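Local coordinates for protein prolyl-tRNA synthetase (Giardia lamblia ATCC 50803, PDB 3IAL) that probably charges tRNA(Pro) with proline in an ATP-dependent reaction that passes through a prolyl-adenylate, which is bound here in the active site, at residues B[77-89]-B[115-129]. Numbering follows the deposited sequence.
Sequences ILFPTVIPESFLK and ERLALRPTSETAIYS. With PR8 (5'-O-[(R)-hydroxy{[(2S)-pyrrolidin-2-ylcarbonyl]oxy}phosphoryl]adenosine), chain H.
Ile-83 and Ala-118 form the hydrogen-bonded pair of a short antiparallel ladder: Ile-83 N reaches Ala-118 O at 2.7 Å, and Ala-118 N bonds back to Ile-83 O. Segment 77-89 continues motif 1 of the class II synthetases, at the dimer interface after helix 52-71, and carries its proline at Pro-80; segment 115-129 supplies the TXE loop (Thr-122 to Glu-124). Arg-120 CG sits between the backbone N and the carbonyl carbon (chi1 56°), and the chain then runs extended to NE, carrying the guanidinium over Thr-81, with Thr-81 CA centred above one face. NH1 bonds to Phe-79 O, 2.8 Å away and in the guanidinium plane, though well above the plane of that carbonyl. This bond, a water joining Phe-79 O to Arg-120 NH2, and NE to Thr-150 O fix the group's rotation. Helix 124-134 packs against the face of the ladder that carries Ile-83 and Ala-118: Ile-83 CG1 meets Ala-126 CB, while the Phe-79 ring takes Ile-127 CG1 almost squarely on one face, 10° off the ring normal. Phe-87 is sandwiched between Pro-84 CG and Ser-129 CB, the latter a CH-pi contact 3.7 Å from the Phe-87 ring centroid. At the far end Glu-85 OE2 makes a salt bridge with Arg-116 NH1, met from above the carboxylate plane, the two planes 59° apart; Arg-116 NH2 goes on to Glu-106. On the ligand side, Thr-122 OG1 accepts a bond from the prolyl nitrogen of PR8 at 2.8 Å and gives its own proton to Glu-124 OE1, on the syn lone pair.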
loop_
_atom_site.group_PDB
_atom_site.type_symbol
_atom_site.label_atom_id
_atom_site.label_comp_id
_atom_site.label_asym_id
_atom_site.label_seq_id
_atom_site.Cartn_x
_atom_site.Cartn_y
_atom_site.Cartn_z
ATOM N N ILE B 77 -3.606 6.632 -7.125
ATOM C CA ILE B 77 -5.017 6.716 -6.826
ATOM C C ILE B 77 -5.515 5.336 -6.434
ATOM O O ILE B 77 -4.742 4.371 -6.425
ATOM C CB ILE B 77 -5.818 7.206 -8.061
ATOM C CG1 ILE B 77 -5.745 6.195 -9.210
ATOM C CG2 ILE B 77 -5.313 8.568 -8.521
ATOM C CD1 ILE B 77 -6.621 6.573 -10.383
ATOM N N LEU B 78 -6.800 5.237 -6.109
ATOM C CA LEU B 78 -7.438 3.927 -5.953
ATOM C C LEU B 78 -8.890 3.938 -6.425
ATOM O O LEU B 78 -9.699 4.768 -5.977
ATOM C CB LEU B 78 -7.368 3.437 -4.503
ATOM C CG LEU B 78 -7.910 2.014 -4.246
ATOM C CD1 LEU B 78 -7.115 0.992 -5.050
ATOM C CD2 LEU B 78 -7.862 1.659 -2.771
ATOM N N PHE B 79 -9.192 2.997 -7.323
ATOM C CA PHE B 79 -10.529 2.756 -7.824
ATOM C C PHE B 79 -11.159 1.618 -7.029
ATOM O O PHE B 79 -10.439 0.817 -6.434
ATOM C CB PHE B 79 -10.490 2.374 -9.315
ATOM C CG PHE B 79 -10.677 3.537 -10.247
ATOM C CD1 PHE B 79 -9.709 4.520 -10.355
ATOM C CD2 PHE B 79 -11.831 3.651 -11.007
ATOM C CE1 PHE B 79 -9.885 5.603 -11.207
ATOM C CE2 PHE B 79 -12.008 4.717 -11.861
ATOM C CZ PHE B 79 -11.033 5.701 -11.961
ATOM N N PRO B 80 -12.511 1.541 -7.027
ATOM C CA PRO B 80 -13.236 0.387 -6.506
ATOM C C PRO B 80 -12.893 -0.905 -7.234
ATOM O O PRO B 80 -12.464 -0.879 -8.387
ATOM C CB PRO B 80 -14.701 0.738 -6.774
ATOM C CG PRO B 80 -14.735 2.203 -6.836
ATOM C CD PRO B 80 -13.440 2.598 -7.464
ATOM N N THR B 81 -13.092 -2.021 -6.547
ATOM C CA THR B 81 -12.816 -3.344 -7.089
ATOM C C THR B 81 -13.887 -3.762 -8.083
ATOM O O THR B 81 -13.630 -4.544 -9.002
ATOM C CB THR B 81 -12.776 -4.380 -5.947
ATOM O OG1 THR B 81 -11.803 -3.971 -4.983
ATOM C CG2 THR B 81 -12.447 -5.783 -6.460
ATOM N N VAL B 82 -15.091 -3.253 -7.888
ATOM C CA VAL B 82 -16.244 -3.692 -8.668
ATOM C C VAL B 82 -16.449 -2.783 -9.877
ATOM O O VAL B 82 -16.351 -1.559 -9.765
ATOM C CB VAL B 82 -17.521 -3.748 -7.799
ATOM C CG1 VAL B 82 -17.524 -5.028 -6.943
ATOM C CG2 VAL B 82 -17.658 -2.490 -6.913
ATOM N N ILE B 83 -16.702 -3.397 -11.031
ATOM C CA ILE B 83 -16.959 -2.671 -12.265
ATOM C C ILE B 83 -18.355 -3.040 -12.744
ATOM O O ILE B 83 -18.649 -4.220 -12.900
ATOM C CB ILE B 83 -15.943 -3.023 -13.379
ATOM C CG1 ILE B 83 -14.505 -2.782 -12.914
ATOM C CG2 ILE B 83 -16.196 -2.178 -14.627
ATOM C CD1 ILE B 83 -13.462 -3.091 -13.968
ATOM N N PRO B 84 -19.223 -2.038 -12.981
ATOM C CA PRO B 84 -20.567 -2.367 -13.447
ATOM C C PRO B 84 -20.542 -2.984 -14.847
ATOM O O PRO B 84 -19.709 -2.609 -15.671
ATOM C CB PRO B 84 -21.289 -1.014 -13.442
ATOM C CG PRO B 84 -20.209 -0.000 -13.529
ATOM C CD PRO B 84 -19.000 -0.586 -12.894
ATOM N N GLU B 85 -21.437 -3.936 -15.098
ATOM C CA GLU B 85 -21.463 -4.676 -16.368
ATOM C C GLU B 85 -21.494 -3.777 -17.609
ATOM O O GLU B 85 -20.835 -4.076 -18.597
ATOM C CB GLU B 85 -22.649 -5.646 -16.417
ATOM C CG GLU B 85 -22.629 -6.545 -17.652
ATOM C CD GLU B 85 -23.590 -7.714 -17.559
ATOM O OE1 GLU B 85 -24.742 -7.519 -17.115
ATOM O OE2 GLU B 85 -23.190 -8.834 -17.939
ATOM N N SER B 86 -22.245 -2.682 -17.549
ATOM C CA SER B 86 -22.355 -1.765 -18.686
ATOM C C SER B 86 -21.031 -1.074 -19.045
ATOM O O SER B 86 -20.778 -0.800 -20.217
ATOM C CB SER B 86 -23.444 -0.728 -18.425
ATOM O OG SER B 86 -23.232 -0.092 -17.183
ATOM N N PHE B 87 -20.196 -0.789 -18.046
ATOM C CA PHE B 87 -18.842 -0.279 -18.291
ATOM C C PHE B 87 -18.003 -1.307 -19.054
ATOM O O PHE B 87 -17.409 -1.013 -20.096
ATOM C CB PHE B 87 -18.133 0.032 -16.965
ATOM C CG PHE B 87 -18.418 1.402 -16.406
ATOM C CD1 PHE B 87 -19.540 2.133 -16.788
ATOM C CD2 PHE B 87 -17.561 1.946 -15.461
ATOM C CE1 PHE B 87 -19.784 3.378 -16.255
ATOM C CE2 PHE B 87 -17.804 3.206 -14.918
ATOM C CZ PHE B 87 -18.909 3.918 -15.314
ATOM N N LEU B 88 -17.978 -2.517 -18.511
ATOM C CA LEU B 88 -17.066 -3.570 -18.950
ATOM C C LEU B 88 -17.343 -4.040 -20.378
ATOM O O LEU B 88 -16.425 -4.478 -21.072
ATOM C CB LEU B 88 -17.149 -4.754 -17.978
ATOM C CG LEU B 88 -16.068 -5.825 -18.045
ATOM C CD1 LEU B 88 -14.742 -5.292 -17.526
ATOM C CD2 LEU B 88 -16.516 -7.054 -17.256
ATOM N N LYS B 89 -18.601 -3.936 -20.810
ATOM C CA LYS B 89 -19.016 -4.387 -22.144
ATOM C C LYS B 89 -18.893 -3.321 -23.257
ATOM O O LYS B 89 -19.153 -3.622 -24.424
ATOM C CB LYS B 89 -20.461 -4.898 -22.091
ATOM C CG LYS B 89 -21.516 -3.791 -22.053
ATOM C CD LYS B 89 -22.923 -4.343 -21.875
ATOM C CE LYS B 89 -23.962 -3.244 -22.053
ATOM N NZ LYS B 89 -25.329 -3.690 -21.684
ATOM N N GLU B 115 -27.901 -4.085 -11.228
ATOM C CA GLU B 115 -26.841 -4.227 -12.219
ATOM C C GLU B 115 -25.739 -5.141 -11.670
ATOM O O GLU B 115 -25.280 -4.964 -10.540
ATOM C CB GLU B 115 -26.274 -2.862 -12.609
ATOM C CG GLU B 115 -25.398 -2.913 -13.855
ATOM C CD GLU B 115 -24.810 -1.572 -14.222
ATOM O OE1 GLU B 115 -24.712 -0.697 -13.339
ATOM O OE2 GLU B 115 -24.436 -1.393 -15.396
ATOM N N ARG B 116 -25.321 -6.116 -12.474
ATOM C CA ARG B 116 -24.273 -7.055 -12.068
ATOM C C ARG B 116 -22.941 -6.322 -11.997
ATOM O O ARG B 116 -22.704 -5.401 -12.777
ATOM C CB ARG B 116 -24.123 -8.203 -13.065
ATOM C CG ARG B 116 -25.389 -8.947 -13.421
ATOM C CD ARG B 116 -25.154 -9.770 -14.681
ATOM N NE ARG B 116 -24.370 -10.962 -14.397
ATOM C CZ ARG B 116 -23.468 -11.514 -15.208
ATOM N NH1 ARG B 116 -23.166 -10.982 -16.388
ATOM N NH2 ARG B 116 -22.843 -12.617 -14.820
ATOM N N LEU B 117 -22.079 -6.745 -11.076
ATOM C CA LEU B 117 -20.762 -6.132 -10.897
ATOM C C LEU B 117 -19.662 -7.140 -11.136
ATOM O O LEU B 117 -19.651 -8.209 -10.527
ATOM C CB LEU B 117 -20.616 -5.575 -9.481
ATOM C CG LEU B 117 -21.628 -4.513 -9.042
ATOM C CD1 LEU B 117 -21.352 -4.136 -7.605
ATOM C CD2 LEU B 117 -21.563 -3.302 -9.949
ATOM N N ALA B 118 -18.732 -6.804 -12.021
ATOM C CA ALA B 118 -17.572 -7.651 -12.255
ATOM C C ALA B 118 -16.454 -7.258 -11.300
ATOM O O ALA B 118 -16.233 -6.074 -11.045
ATOM C CB ALA B 118 -17.106 -7.534 -13.693
ATOM N N LEU B 119 -15.758 -8.247 -10.753
ATOM C CA LEU B 119 -14.508 -7.972 -10.068
ATOM C C LEU B 119 -13.494 -7.638 -11.164
ATOM O O LEU B 119 -13.381 -8.378 -12.140
ATOM C CB LEU B 119 -14.043 -9.181 -9.263
ATOM C CG LEU B 119 -14.998 -9.733 -8.200
ATOM C CD1 LEU B 119 -14.286 -10.821 -7.413
ATOM C CD2 LEU B 119 -15.505 -8.634 -7.269
ATOM N N ARG B 120 -12.788 -6.522 -11.016
ATOM C CA ARG B 120 -11.856 -6.047 -12.043
ATOM C C ARG B 120 -10.823 -7.101 -12.480
ATOM O O ARG B 120 -10.072 -7.608 -11.660
ATOM C CB ARG B 120 -11.134 -4.777 -11.575
ATOM C CG ARG B 120 -10.393 -4.918 -10.266
ATOM C CD ARG B 120 -9.751 -3.602 -9.872
ATOM N NE ARG B 120 -9.294 -3.693 -8.494
ATOM C CZ ARG B 120 -9.266 -2.695 -7.620
ATOM N NH1 ARG B 120 -9.653 -1.464 -7.940
ATOM N NH2 ARG B 120 -8.853 -2.953 -6.393
ATOM N N PRO B 121 -10.816 -7.464 -13.767
ATOM C CA PRO B 121 -9.696 -8.255 -14.298
ATOM C C PRO B 121 -8.519 -7.377 -14.708
ATOM O O PRO B 121 -7.395 -7.851 -14.852
ATOM C CB PRO B 121 -10.304 -8.920 -15.526
ATOM C CG PRO B 121 -11.333 -7.954 -16.002
ATOM C CD PRO B 121 -11.926 -7.371 -14.735
ATOM N N THR B 122 -8.824 -6.106 -14.920
ATOM C CA THR B 122 -7.883 -5.064 -15.288
ATOM C C THR B 122 -8.827 -3.866 -15.381
ATOM O O THR B 122 -10.041 -4.052 -15.549
ATOM C CB THR B 122 -7.154 -5.349 -16.630
ATOM O OG1 THR B 122 -6.294 -4.246 -16.950
ATOM C CG2 THR B 122 -8.162 -5.582 -17.758
ATOM N N SER B 123 -8.320 -2.654 -15.222
ATOM C CA SER B 123 -9.219 -1.547 -14.909
ATOM C C SER B 123 -9.513 -0.526 -16.018
ATOM O O SER B 123 -10.160 0.482 -15.754
ATOM C CB SER B 123 -8.736 -0.840 -13.639
ATOM O OG SER B 123 -8.496 -1.790 -12.613
ATOM N N GLU B 124 -9.089 -0.796 -17.252
ATOM C CA GLU B 124 -9.326 0.142 -18.363
ATOM C C GLU B 124 -10.757 0.676 -18.406
ATOM O O GLU B 124 -10.957 1.885 -18.442
ATOM C CB GLU B 124 -8.985 -0.477 -19.724
ATOM C CG GLU B 124 -7.489 -0.536 -20.025
ATOM C CD GLU B 124 -6.764 -1.676 -19.320
ATOM O OE1 GLU B 124 -7.424 -2.538 -18.696
ATOM O OE2 GLU B 124 -5.524 -1.706 -19.393
ATOM N N THR B 125 -11.743 -0.217 -18.398
ATOM C CA THR B 125 -13.130 0.193 -18.649
ATOM C C THR B 125 -13.651 1.130 -17.560
ATOM O O THR B 125 -14.380 2.083 -17.846
ATOM C CB THR B 125 -14.073 -1.026 -18.818
ATOM O OG1 THR B 125 -14.015 -1.860 -17.656
ATOM C CG2 THR B 125 -13.682 -1.849 -20.039
ATOM N N ALA B 126 -13.237 0.875 -16.323
ATOM C CA ALA B 126 -13.619 1.691 -15.172
ATOM C C ALA B 126 -12.880 3.026 -15.172
ATOM O O ALA B 126 -13.488 4.075 -14.993
ATOM C CB ALA B 126 -13.355 0.927 -13.874
ATOM N N ILE B 127 -11.571 2.987 -15.399
ATOM C CA ILE B 127 -10.764 4.195 -15.364
ATOM C C ILE B 127 -11.090 5.155 -16.513
ATOM O O ILE B 127 -11.184 6.359 -16.295
ATOM C CB ILE B 127 -9.252 3.875 -15.343
ATOM C CG1 ILE B 127 -8.876 3.279 -13.985
ATOM C CG2 ILE B 127 -8.425 5.146 -15.605
ATOM C CD1 ILE B 127 -7.563 2.557 -13.964
ATOM N N TYR B 128 -11.276 4.630 -17.724
ATOM C CA TYR B 128 -11.533 5.494 -18.880
ATOM C C TYR B 128 -12.961 6.071 -18.865
ATOM O O TYR B 128 -13.181 7.165 -19.368
ATOM C CB TYR B 128 -11.190 4.784 -20.196
ATOM C CG TYR B 128 -9.788 4.180 -20.209
ATOM C CD1 TYR B 128 -8.776 4.674 -19.372
ATOM C CD2 TYR B 128 -9.471 3.116 -21.057
ATOM C CE1 TYR B 128 -7.501 4.114 -19.373
ATOM C CE2 TYR B 128 -8.201 2.556 -21.063
ATOM C CZ TYR B 128 -7.220 3.058 -20.218
ATOM O OH TYR B 128 -5.959 2.515 -20.202
ATOM N N SER B 129 -13.908 5.368 -18.239
ATOM C CA SER B 129 -15.225 5.945 -17.961
ATOM C C SER B 129 -15.082 7.186 -17.076
ATOM O O SER B 129 -15.814 8.155 -17.257
ATOM C CB SER B 129 -16.153 4.929 -17.285
ATOM O OG SER B 129 -16.380 3.806 -18.124
HETATM C C PR8 H . -2.325 -5.140 -18.720
HETATM N N PR8 H . -3.882 -3.405 -18.085
HETATM O O PR8 H . -3.088 -5.880 -18.097
HETATM P P PR8 H . -0.831 -7.081 -19.140
HETATM N N1 PR8 H . -0.759 -14.079 -12.402
HETATM C C2 PR8 H . 0.215 -13.239 -12.070
HETATM N N3 PR8 H . 0.537 -12.190 -12.830
HETATM C C4 PR8 H . -0.108 -11.939 -13.968
HETATM C C5 PR8 H . -1.127 -12.803 -14.354
HETATM C C6 PR8 H . -1.450 -13.888 -13.543
HETATM N N6 PR8 H . -2.430 -14.721 -13.894
HETATM N N7 PR8 H . -1.614 -12.355 -15.504
HETATM C C8 PR8 H . -0.934 -11.255 -15.837
HETATM N N9 PR8 H . -0.004 -10.997 -14.906
HETATM C CA PR8 H . -2.615 -3.642 -18.798
HETATM C CB PR8 H . -1.533 -2.891 -18.039
HETATM C CD PR8 H . -3.660 -2.308 -17.150
HETATM C CG PR8 H . -2.203 -2.506 -16.713
HETATM C "C1'" PR8 H . 0.950 -9.843 -14.950
HETATM O O10 PR8 H . -1.213 -5.534 -19.398
HETATM O O1P PR8 H . -1.754 -8.034 -19.808
HETATM C "C2'" PR8 H . 1.987 -9.973 -16.092
HETATM O "O2'" PR8 H . 3.277 -9.539 -15.634
HETATM O O2P PR8 H . 0.660 -7.242 -19.717
HETATM C "C3'" PR8 H . 1.502 -8.961 -17.102
HETATM O "O3'" PR8 H . 2.583 -8.527 -17.931
HETATM C "C4'" PR8 H . 1.116 -7.869 -16.121
HETATM O "O4'" PR8 H . 0.241 -8.594 -15.228
HETATM C "C5'" PR8 H . 0.410 -6.758 -16.866
HETATM O "O5'" PR8 H . -0.721 -7.267 -17.546
HETATM O O HOH W 1 -10.074 -0.890 -4.354
HETATM O O HOH W 2 -26.003 -6.080 -15.500
#